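Amino acid ABC superfamily ATP binding cassette transporter, binding protein (Streptococcus pneumoniae, PDB 4H5G) binds L-arginine in the cleft of a type II periplasmic-binding-protein fold, probably delivering it to a membrane ABC transporter for amino acid uptake. Local coordinates at residues G12-A17 against V54-L59; P20-F25 against E172-S177; D93-Y98 against V214-I219. One frame throughout, in Å; residues are numbered along the deposited sequence.

Interaction 1 of 3, residues G12-A17 against V54-L59; sequences GKLVVA and VKLEIL
Leu14 N donates to Lys55 O at 2.7 Å, the shortest of five backbone hydrogen bonds that join residues 12-17 to residues 54-59 as neighbouring parallel strands. The acceptor switches side at each step: Lys55 N reaches Gly12 O, Glu57 N reaches Leu14 O at 2.9 Å, Val16 N reaches Glu57 O, and Leu59 N closes the ladder on Val16 O with an N-H...O angle of 176°. Between these rungs, CA of Lys13, Val15 and Ala17 each makes a C-H...O contact to the carbonyl of its partner. At the start of the pair, just before strand 55-60, Val54 CG2 rests against Leu14 CB.

On one face Glu57 holds its CG anti to the backbone N (chi1 176°) and lies alongside Val15, its OE2 3.5 Å from Val15 CG2. The aliphatic part of Lys13 crosses the same carboxylate at a slant, with CD 3.5 Å from Glu57 OE1; Lys13 NZ stays 4.3 Å from Glu57 OE2, near but beyond a salt bridge. The other face is apolar. There Val16 CG2 meets Leu56 CD1 at 3.6 Å, and Ile58 CD1 approaches Val16 CB.

Ile8 of helix 4-11 packs against Leu14 and Val54, while Ile48, Ala45 and Ile42 of helix 40-52 extend this apolar layer. Strand 13-18 is central in its three-stranded parallel sheet, between edge strands 55-60 and 77-78.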
loop_
_atom_site.group_PDB
_atom_site.type_symbol
_atom_site.label_atom_id
_atom_site.label_comp_id
_atom_site.label_asym_id
_atom_site.label_seq_id
_atom_site.Cartn_x
_atom_site.Cartn_y
_atom_site.Cartn_z
ATOM N N GLY A 12 4.378 -19.784 16.902
ATOM C CA GLY A 12 5.448 -20.091 15.963
ATOM C C GLY A 12 5.332 -19.356 14.636
ATOM O O GLY A 12 6.051 -19.655 13.685
ATOM N N LYS A 13 4.436 -18.379 14.567
ATOM C CA LYS A 13 4.254 -17.644 13.315
ATOM C C LYS A 13 3.811 -16.207 13.530
ATOM O O LYS A 13 3.139 -15.896 14.509
ATOM C CB LYS A 13 3.243 -18.360 12.429
ATOM C CG LYS A 13 1.850 -18.426 13.016
ATOM C CD LYS A 13 0.858 -19.068 12.038
ATOM C CE LYS A 13 -0.451 -19.407 12.742
ATOM N NZ LYS A 13 -1.007 -18.242 13.504
ATOM N N LEU A 14 4.180 -15.342 12.593
ATOM C CA LEU A 14 3.734 -13.949 12.595
ATOM C C LEU A 14 2.741 -13.788 11.451
ATOM O O LEU A 14 3.104 -13.969 10.291
ATOM C CB LEU A 14 4.932 -13.033 12.361
ATOM C CG LEU A 14 4.623 -11.541 12.232
ATOM C CD1 LEU A 14 4.253 -10.929 13.597
ATOM C CD2 LEU A 14 5.829 -10.806 11.617
ATOM N N VAL A 15 1.485 -13.476 11.755
ATOM C CA VAL A 15 0.466 -13.416 10.703
ATOM C C VAL A 15 0.304 -11.964 10.284
ATOM O O VAL A 15 0.047 -11.108 11.114
ATOM C CB VAL A 15 -0.879 -13.985 11.195
ATOM C CG1 VAL A 15 -1.933 -13.893 10.095
ATOM C CG2 VAL A 15 -0.700 -15.433 11.667
ATOM N N VAL A 16 0.474 -11.689 8.995
ATOM C CA VAL A 16 0.447 -10.317 8.502
ATOM C C VAL A 16 -0.644 -10.186 7.449
ATOM O O VAL A 16 -0.610 -10.879 6.437
ATOM C CB VAL A 16 1.812 -9.948 7.866
ATOM C CG1 VAL A 16 1.754 -8.565 7.213
ATOM C CG2 VAL A 16 2.945 -10.021 8.893
ATOM N N ALA A 17 -1.610 -9.301 7.693
ATOM C CA ALA A 17 -2.697 -9.045 6.744
ATOM C C ALA A 17 -2.212 -8.069 5.676
ATOM O O ALA A 17 -1.594 -7.049 5.988
ATOM C CB ALA A 17 -3.905 -8.483 7.463
ATOM N N VAL A 54 10.293 -16.487 14.122
ATOM C CA VAL A 54 9.085 -17.245 13.756
ATOM C C VAL A 54 8.856 -17.246 12.247
ATOM O O VAL A 54 9.479 -16.473 11.512
ATOM C CB VAL A 54 7.820 -16.689 14.451
ATOM C CG1 VAL A 54 7.955 -16.764 15.974
ATOM C CG2 VAL A 54 7.528 -15.244 14.001
ATOM N N LYS A 55 7.956 -18.109 11.787
ATOM C CA LYS A 55 7.595 -18.144 10.371
ATOM C C LYS A 55 6.711 -16.957 10.014
ATOM O O LYS A 55 5.936 -16.470 10.842
ATOM C CB LYS A 55 6.855 -19.443 10.037
ATOM C CG LYS A 55 7.663 -20.713 10.249
ATOM C CD LYS A 55 7.039 -21.891 9.506
ATOM C CE LYS A 55 5.823 -22.436 10.238
ATOM N NZ LYS A 55 5.151 -23.513 9.455
ATOM N N LEU A 56 6.819 -16.480 8.781
ATOM C CA LEU A 56 5.918 -15.425 8.302
ATOM C C LEU A 56 4.721 -16.082 7.624
ATOM O O LEU A 56 4.889 -16.961 6.780
ATOM C CB LEU A 56 6.641 -14.558 7.272
ATOM C CG LEU A 56 5.775 -13.498 6.591
ATOM C CD1 LEU A 56 5.252 -12.467 7.597
ATOM C CD2 LEU A 56 6.562 -12.810 5.472
ATOM N N GLU A 57 3.511 -15.657 7.985
ATOM C CA GLU A 57 2.312 -16.134 7.295
ATOM C C GLU A 57 1.598 -14.921 6.724
ATOM O O GLU A 57 1.182 -14.032 7.462
ATOM C CB GLU A 57 1.407 -16.891 8.272
ATOM C CG GLU A 57 0.099 -17.350 7.664
ATOM C CD GLU A 57 -0.655 -18.289 8.597
ATOM O OE1 GLU A 57 -0.271 -19.469 8.697
ATOM O OE2 GLU A 57 -1.620 -17.839 9.243
ATOM N N ILE A 58 1.477 -14.867 5.404
ATOM C CA ILE A 58 0.819 -13.734 4.752
ATOM C C ILE A 58 -0.653 -14.063 4.539
ATOM O O ILE A 58 -0.991 -15.108 3.988
ATOM C CB ILE A 58 1.463 -13.421 3.390
ATOM C CG1 ILE A 58 2.906 -12.951 3.569
ATOM C CG2 ILE A 58 0.667 -12.343 2.653
ATOM C CD1 ILE A 58 3.048 -11.638 4.288
ATOM N N LEU A 59 -1.525 -13.177 5.006
ATOM C CA LEU A 59 -2.965 -13.366 4.858
ATOM C C LEU A 59 -3.451 -12.337 3.852
ATOM O O LEU A 59 -3.469 -11.149 4.150
ATOM C CB LEU A 59 -3.645 -13.155 6.217
ATOM C CG LEU A 59 -5.162 -13.312 6.290
ATOM C CD1 LEU A 59 -5.605 -14.724 5.897
ATOM C CD2 LEU A 59 -5.635 -12.959 7.706
#

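Interaction 2 of 3, residues P20-F25 against E172-S177; sequences PDYAPF and EPVALS. With ARG (arginine), chain L.
The wall of the arginine pocket is backed here by helix 172-181, which packs behind the loop that follows strand 13-18. Tyr22 is the shared element, its ring sandwiched between Val174 and the ligand. Val174 CG2 stands over the centre of one face in a CH-pi contact, 3.4 Å from the centroid and 6° off the ring normal; arginine NE lies over the opposite face, displaced toward the rim. The same methyl also meets Phe25 at its ring edge, CG2 to CD2 3.8 Å. Val174 has CG2 anti to its carbonyl carbon and CG1 anti to its backbone N (chi1 -180°), a setting that sends CG2 between the two rings.

Further along the loop, the cis peptide before Pro24 turns the chain so that Pro24 CD lies 3.5 Å from Pro173 O and Pro173 CB nears Phe25 CE2. Ala23 O receives a C-H...O contact from Val174 CA at 3.3 Å and a water hydrogen bond at 2.8 Å; that water also donates to Val174 O, linking the two backbones.

Asp21 OD1 accepts arginine NH2 at 2.9 Å, and Asp21 OD2 is held by Met153 N. The Tyr22 ring is held flat between the Val174 methyl and the ligand, its hydroxyl tied to Asp171, which also binds the ligand. It thus offers a flat, apolar-backed surface against which the probably cationic guanidinium lies.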
loop_
_atom_site.group_PDB
_atom_site.type_symbol
_atom_site.label_atom_id
_atom_site.label_comp_id
_atom_site.label_asym_id
_atom_site.label_seq_id
_atom_site.Cartn_x
_atom_site.Cartn_y
_atom_site.Cartn_z
ATOM N N PRO A 20 -2.466 -7.862 -1.850
ATOM C CA PRO A 20 -1.434 -7.943 -2.896
ATOM C C PRO A 20 -1.886 -7.465 -4.276
ATOM O O PRO A 20 -1.829 -8.233 -5.241
ATOM C CB PRO A 20 -1.091 -9.434 -2.919
ATOM C CG PRO A 20 -2.373 -10.096 -2.538
ATOM C CD PRO A 20 -3.048 -9.180 -1.543
ATOM N N ASP A 21 -2.309 -6.204 -4.363
ATOM C CA ASP A 21 -2.715 -5.591 -5.636
ATOM C C ASP A 21 -1.975 -4.276 -5.840
ATOM O O ASP A 21 -2.501 -3.346 -6.442
ATOM C CB ASP A 21 -4.233 -5.325 -5.656
ATOM C CG ASP A 21 -4.684 -4.361 -4.546
ATOM O OD1 ASP A 21 -3.890 -4.114 -3.628
ATOM O OD2 ASP A 21 -5.842 -3.878 -4.588
ATOM N N TYR A 22 -0.738 -4.203 -5.366
ATOM C CA TYR A 22 -0.122 -2.891 -5.153
ATOM C C TYR A 22 1.401 -2.931 -5.310
ATOM O O TYR A 22 2.127 -2.545 -4.405
ATOM C CB TYR A 22 -0.509 -2.398 -3.737
ATOM C CG TYR A 22 -0.879 -0.916 -3.631
ATOM C CD1 TYR A 22 -1.822 -0.350 -4.480
ATOM C CD2 TYR A 22 -0.308 -0.099 -2.658
ATOM C CE1 TYR A 22 -2.186 1.005 -4.379
ATOM C CE2 TYR A 22 -0.652 1.258 -2.552
ATOM C CZ TYR A 22 -1.593 1.790 -3.415
ATOM O OH TYR A 22 -1.950 3.123 -3.319
ATOM N N ALA A 23 1.880 -3.408 -6.458
ATOM C CA ALA A 23 3.316 -3.401 -6.753
ATOM C C ALA A 23 3.829 -1.961 -6.753
ATOM O O ALA A 23 3.226 -1.091 -7.380
ATOM C CB ALA A 23 3.570 -4.037 -8.105
ATOM N N PRO A 24 4.989 -1.700 -6.130
ATOM C CA PRO A 24 5.996 -2.634 -5.606
ATOM C C PRO A 24 5.874 -2.996 -4.128
ATOM O O PRO A 24 6.760 -3.682 -3.617
ATOM C CB PRO A 24 7.302 -1.855 -5.820
ATOM C CG PRO A 24 6.877 -0.448 -5.547
ATOM C CD PRO A 24 5.499 -0.316 -6.149
ATOM N N PHE A 25 4.816 -2.555 -3.455
ATOM C CA PHE A 25 4.660 -2.831 -2.022
ATOM C C PHE A 25 4.312 -4.295 -1.760
ATOM O O PHE A 25 4.967 -4.975 -0.976
ATOM C CB PHE A 25 3.576 -1.930 -1.416
ATOM C CG PHE A 25 3.957 -0.475 -1.354
ATOM C CD1 PHE A 25 4.799 -0.009 -0.356
ATOM C CD2 PHE A 25 3.466 0.427 -2.280
ATOM C CE1 PHE A 25 5.151 1.325 -0.296
ATOM C CE2 PHE A 25 3.810 1.759 -2.217
ATOM C CZ PHE A 25 4.650 2.208 -1.222
ATOM N N GLU A 172 2.239 7.038 -5.323
ATOM C CA GLU A 172 3.148 7.260 -6.464
ATOM C C GLU A 172 4.005 6.050 -6.921
ATOM O O GLU A 172 4.110 5.795 -8.127
ATOM C CB GLU A 172 4.034 8.504 -6.247
ATOM C CG GLU A 172 5.107 8.652 -7.325
ATOM C CD GLU A 172 5.717 10.036 -7.374
ATOM O OE1 GLU A 172 6.689 10.286 -6.633
ATOM O OE2 GLU A 172 5.231 10.874 -8.163
ATOM N N PRO A 173 4.615 5.299 -5.974
ATOM C CA PRO A 173 5.433 4.163 -6.429
ATOM C C PRO A 173 4.641 3.135 -7.239
ATOM O O PRO A 173 5.179 2.482 -8.145
ATOM C CB PRO A 173 5.931 3.549 -5.119
ATOM C CG PRO A 173 5.956 4.701 -4.159
ATOM C CD PRO A 173 4.738 5.514 -4.516
ATOM N N VAL A 174 3.358 3.010 -6.919
ATOM C CA VAL A 174 2.478 2.081 -7.630
ATOM C C VAL A 174 2.169 2.597 -9.035
ATOM O O VAL A 174 2.158 1.829 -9.996
ATOM C CB VAL A 174 1.168 1.836 -6.827
ATOM C CG1 VAL A 174 0.258 0.866 -7.574
ATOM C CG2 VAL A 174 1.493 1.270 -5.442
ATOM N N ALA A 175 1.924 3.901 -9.149
ATOM C CA ALA A 175 1.694 4.503 -10.474
ATOM C C ALA A 175 2.942 4.393 -11.328
ATOM O O ALA A 175 2.868 4.049 -12.503
ATOM C CB ALA A 175 1.259 5.947 -10.346
ATOM N N LEU A 176 4.096 4.672 -10.731
ATOM C CA LEU A 176 5.364 4.583 -11.465
ATOM C C LEU A 176 5.586 3.174 -11.992
ATOM O O LEU A 176 6.061 2.981 -13.116
ATOM C CB LEU A 176 6.530 4.981 -10.561
ATOM C CG LEU A 176 6.678 6.467 -10.260
ATOM C CD1 LEU A 176 7.738 6.685 -9.182
ATOM C CD2 LEU A 176 7.026 7.241 -11.530
ATOM N N SER A 177 5.233 2.183 -11.179
ATOM C CA SER A 177 5.397 0.784 -11.571
ATOM C C SER A 177 4.479 0.420 -12.735
ATOM O O SER A 177 4.921 -0.196 -13.706
ATOM C CB SER A 177 5.145 -0.138 -10.374
ATOM O OG SER A 177 5.250 -1.494 -10.760
HETATM N N ARG L . -1.723 4.339 1.214
HETATM C CA ARG L . -3.173 4.238 0.992
HETATM C C ARG L . -3.912 4.025 2.294
HETATM O O ARG L . -3.335 3.627 3.319
HETATM C CB ARG L . -3.505 3.102 0.013
HETATM C CG ARG L . -2.876 1.755 0.359
HETATM C CD ARG L . -3.430 0.632 -0.531
HETATM N NE ARG L . -2.706 -0.631 -0.325
HETATM C CZ ARG L . -2.935 -1.759 -0.991
HETATM N NH1 ARG L . -2.212 -2.847 -0.733
HETATM N NH2 ARG L . -3.886 -1.793 -1.918
HETATM O OXT ARG L . -5.122 4.259 2.354
HETATM O O HOH W 1 1.868 -1.418 -9.785
#

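Interaction 3 of 3, residues D93-Y98 against V214-I219; sequences DFSIPY and VVDKVI. With EDO (1,2-ethanediol), chain K.
Asp216 OD1 is gripped by the N-H of Ile96 at 2.8 Å, with an N-H...O angle of 159°, and Ser95 CA and CB crowd the same oxygen, CB at 3.3 Å. The contact ties helix 209-225 to the chain leaving strand 92-94 in a type II periplasmic-binding-protein fold. The bond is reasonably straight at its hydrogen, but the donor comes from above the carboxylate plane, 41° out of it. The other oxygen, Asp216 OD2, forms a salt bridge with Lys212, one turn earlier on the helix; Lys212 also donates to Phe94 O. The carboxylate thus has separate partners for its two oxygens, and the lysine would probably stabilise its negative charge.

Beyond this polar point the contact is mostly apolar. Ile96 carries CG1 between its backbone N and carbonyl carbon (chi1 62°), which brings CG1 to 3.7 Å from Ile219 CG2 and leads CD1 toward Asp216 O at 3.5 Å. The two isoleucines run past each other in opposite directions. Ile219 CG2 is shared further, touching Tyr98 CB at 3.6 Å and nearing Pro97 O, whose polar partner is Lys223. Val215 CG1 adds a contact to Ser95 CB at 3.7 Å.

Past its CB, Tyr98 leads away from the helix: its ring meets Tyr228, and its hydroxyl makes weak hydrogen bonds with Asp41 and Gly81. Backbone pairing of Ser95 with Val202 continues the link made by strands 92-94 and 203-205. Ser95 OG donates to Ile96 O at 2.7 Å and accepts from Val202 N, while the Ile219 CD1 methyl sits 3.3 Å from that same OG.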
loop_
_atom_site.group_PDB
_atom_site.type_symbol
_atom_site.label_atom_id
_atom_site.label_comp_id
_atom_site.label_asym_id
_atom_site.label_seq_id
_atom_site.Cartn_x
_atom_site.Cartn_y
_atom_site.Cartn_z
ATOM N N ASP A 93 -2.480 1.322 16.765
ATOM C CA ASP A 93 -1.163 1.917 16.944
ATOM C C ASP A 93 -0.382 1.678 15.686
ATOM O O ASP A 93 -0.687 0.765 14.923
ATOM C CB ASP A 93 -0.440 1.311 18.135
ATOM C CG ASP A 93 -0.892 1.911 19.455
ATOM O OD1 ASP A 93 -1.532 2.987 19.467
ATOM O OD2 ASP A 93 -0.578 1.310 20.494
ATOM N N PHE A 94 0.618 2.514 15.442
ATOM C CA PHE A 94 1.437 2.318 14.255
ATOM C C PHE A 94 2.894 2.298 14.639
ATOM O O PHE A 94 3.312 2.937 15.621
ATOM C CB PHE A 94 1.214 3.440 13.229
ATOM C CG PHE A 94 -0.061 3.306 12.442
ATOM C CD1 PHE A 94 -1.231 3.893 12.888
ATOM C CD2 PHE A 94 -0.085 2.594 11.247
ATOM C CE1 PHE A 94 -2.410 3.772 12.161
ATOM C CE2 PHE A 94 -1.259 2.470 10.513
ATOM C CZ PHE A 94 -2.420 3.065 10.970
ATOM N N SER A 95 3.661 1.571 13.840
ATOM C CA SER A 95 5.115 1.575 13.934
ATOM C C SER A 95 5.571 2.957 13.500
ATOM O O SER A 95 4.783 3.744 12.965
ATOM C CB SER A 95 5.698 0.535 12.975
ATOM O OG SER A 95 5.583 0.977 11.642
ATOM N N ILE A 96 6.847 3.255 13.729
ATOM C CA ILE A 96 7.469 4.401 13.071
ATOM C C ILE A 96 7.299 4.227 11.554
ATOM O O ILE A 96 7.146 3.111 11.064
ATOM C CB ILE A 96 8.959 4.524 13.452
ATOM C CG1 ILE A 96 9.743 3.295 12.985
ATOM C CG2 ILE A 96 9.098 4.785 14.965
ATOM C CD1 ILE A 96 11.251 3.357 13.301
ATOM N N PRO A 97 7.317 5.333 10.791
ATOM C CA PRO A 97 7.156 5.178 9.339
ATOM C C PRO A 97 8.285 4.320 8.759
ATOM O O PRO A 97 9.419 4.443 9.229
ATOM C CB PRO A 97 7.340 6.606 8.811
ATOM C CG PRO A 97 7.081 7.486 9.953
ATOM C CD PRO A 97 7.401 6.742 11.207
ATOM N N TYR A 98 7.989 3.480 7.772
ATOM C CA TYR A 98 9.056 2.781 7.057
ATOM C C TYR A 98 9.329 3.363 5.678
ATOM O O TYR A 98 10.409 3.171 5.116
ATOM C CB TYR A 98 8.775 1.271 6.969
ATOM C CG TYR A 98 7.504 0.865 6.263
ATOM C CD1 TYR A 98 7.465 0.752 4.880
ATOM C CD2 TYR A 98 6.347 0.550 6.984
ATOM C CE1 TYR A 98 6.312 0.350 4.219
ATOM C CE2 TYR A 98 5.175 0.139 6.322
ATOM C CZ TYR A 98 5.179 0.039 4.944
ATOM O OH TYR A 98 4.034 -0.382 4.271
ATOM N N VAL A 214 9.703 -4.133 18.742
ATOM C CA VAL A 214 10.442 -5.027 17.849
ATOM C C VAL A 214 10.273 -4.571 16.405
ATOM O O VAL A 214 11.238 -4.502 15.640
ATOM C CB VAL A 214 9.969 -6.488 17.976
ATOM C CG1 VAL A 214 10.750 -7.393 17.018
ATOM C CG2 VAL A 214 10.123 -6.964 19.412
ATOM N N VAL A 215 9.044 -4.252 16.031
ATOM C CA VAL A 215 8.787 -3.737 14.685
ATOM C C VAL A 215 9.571 -2.449 14.405
ATOM O O VAL A 215 10.163 -2.297 13.339
ATOM C CB VAL A 215 7.280 -3.516 14.429
ATOM C CG1 VAL A 215 7.056 -2.870 13.049
ATOM C CG2 VAL A 215 6.526 -4.853 14.501
ATOM N N ASP A 216 9.577 -1.529 15.362
ATOM C CA ASP A 216 10.310 -0.264 15.205
ATOM C C ASP A 216 11.808 -0.491 15.078
ATOM O O ASP A 216 12.499 0.202 14.324
ATOM C CB ASP A 216 10.015 0.681 16.392
ATOM C CG ASP A 216 8.615 1.293 16.334
ATOM O OD1 ASP A 216 7.948 1.190 15.283
ATOM O OD2 ASP A 216 8.195 1.904 17.338
ATOM N N LYS A 217 12.319 -1.460 15.825
ATOM C CA LYS A 217 13.753 -1.744 15.787
ATOM C C LYS A 217 14.146 -2.232 14.397
ATOM O O LYS A 217 15.150 -1.789 13.818
ATOM C CB LYS A 217 14.110 -2.797 16.842
ATOM C CG LYS A 217 15.531 -3.313 16.737
ATOM C CD LYS A 217 15.731 -4.486 17.686
ATOM C CE LYS A 217 17.100 -5.104 17.492
ATOM N NZ LYS A 217 18.159 -4.156 17.930
ATOM N N VAL A 218 13.341 -3.139 13.851
ATOM C CA VAL A 218 13.624 -3.667 12.514
ATOM C C VAL A 218 13.524 -2.563 11.463
ATOM O O VAL A 218 14.402 -2.431 10.597
ATOM C CB VAL A 218 12.672 -4.823 12.173
ATOM C CG1 VAL A 218 12.852 -5.269 10.717
ATOM C CG2 VAL A 218 12.944 -5.996 13.120
ATOM N N ILE A 219 12.468 -1.759 11.550
ATOM C CA ILE A 219 12.263 -0.670 10.579
ATOM C C ILE A 219 13.366 0.375 10.654
ATOM O O ILE A 219 13.844 0.868 9.624
ATOM C CB ILE A 219 10.883 0.006 10.756
ATOM C CG1 ILE A 219 9.782 -0.932 10.257
ATOM C CG2 ILE A 219 10.808 1.324 9.980
ATOM C CD1 ILE A 219 8.393 -0.437 10.604
HETATM C C1 EDO K . 20.211 -7.906 17.138
HETATM O O1 EDO K . 18.878 -8.352 17.428
HETATM C C2 EDO K . 20.237 -6.423 16.784
HETATM O O2 EDO K . 20.690 -5.643 17.899
#

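Overall arrangement
The three contacts lie at different distances from the bound arginine. Interaction 2 is the one that touches it, through Asp21 and Tyr22, and lies nearest the middle of the chain, its centre about 7 Å away. Residues 12-17 lead along the chain into residues 20-25, so the parallel strand pair of interaction 1 supplies the pocket loop, although the centres of interactions 1 and 2 are 22 Å apart and the Ala17 side chain is about 10 Å from the ligand. In interaction 3 the Tyr98 side chain is about 8 Å from the ligand; the nearest atoms of interactions 2 and 3 are about 5 Å apart. Interactions 1 and 3 do not touch, but both pack against helix 40-52.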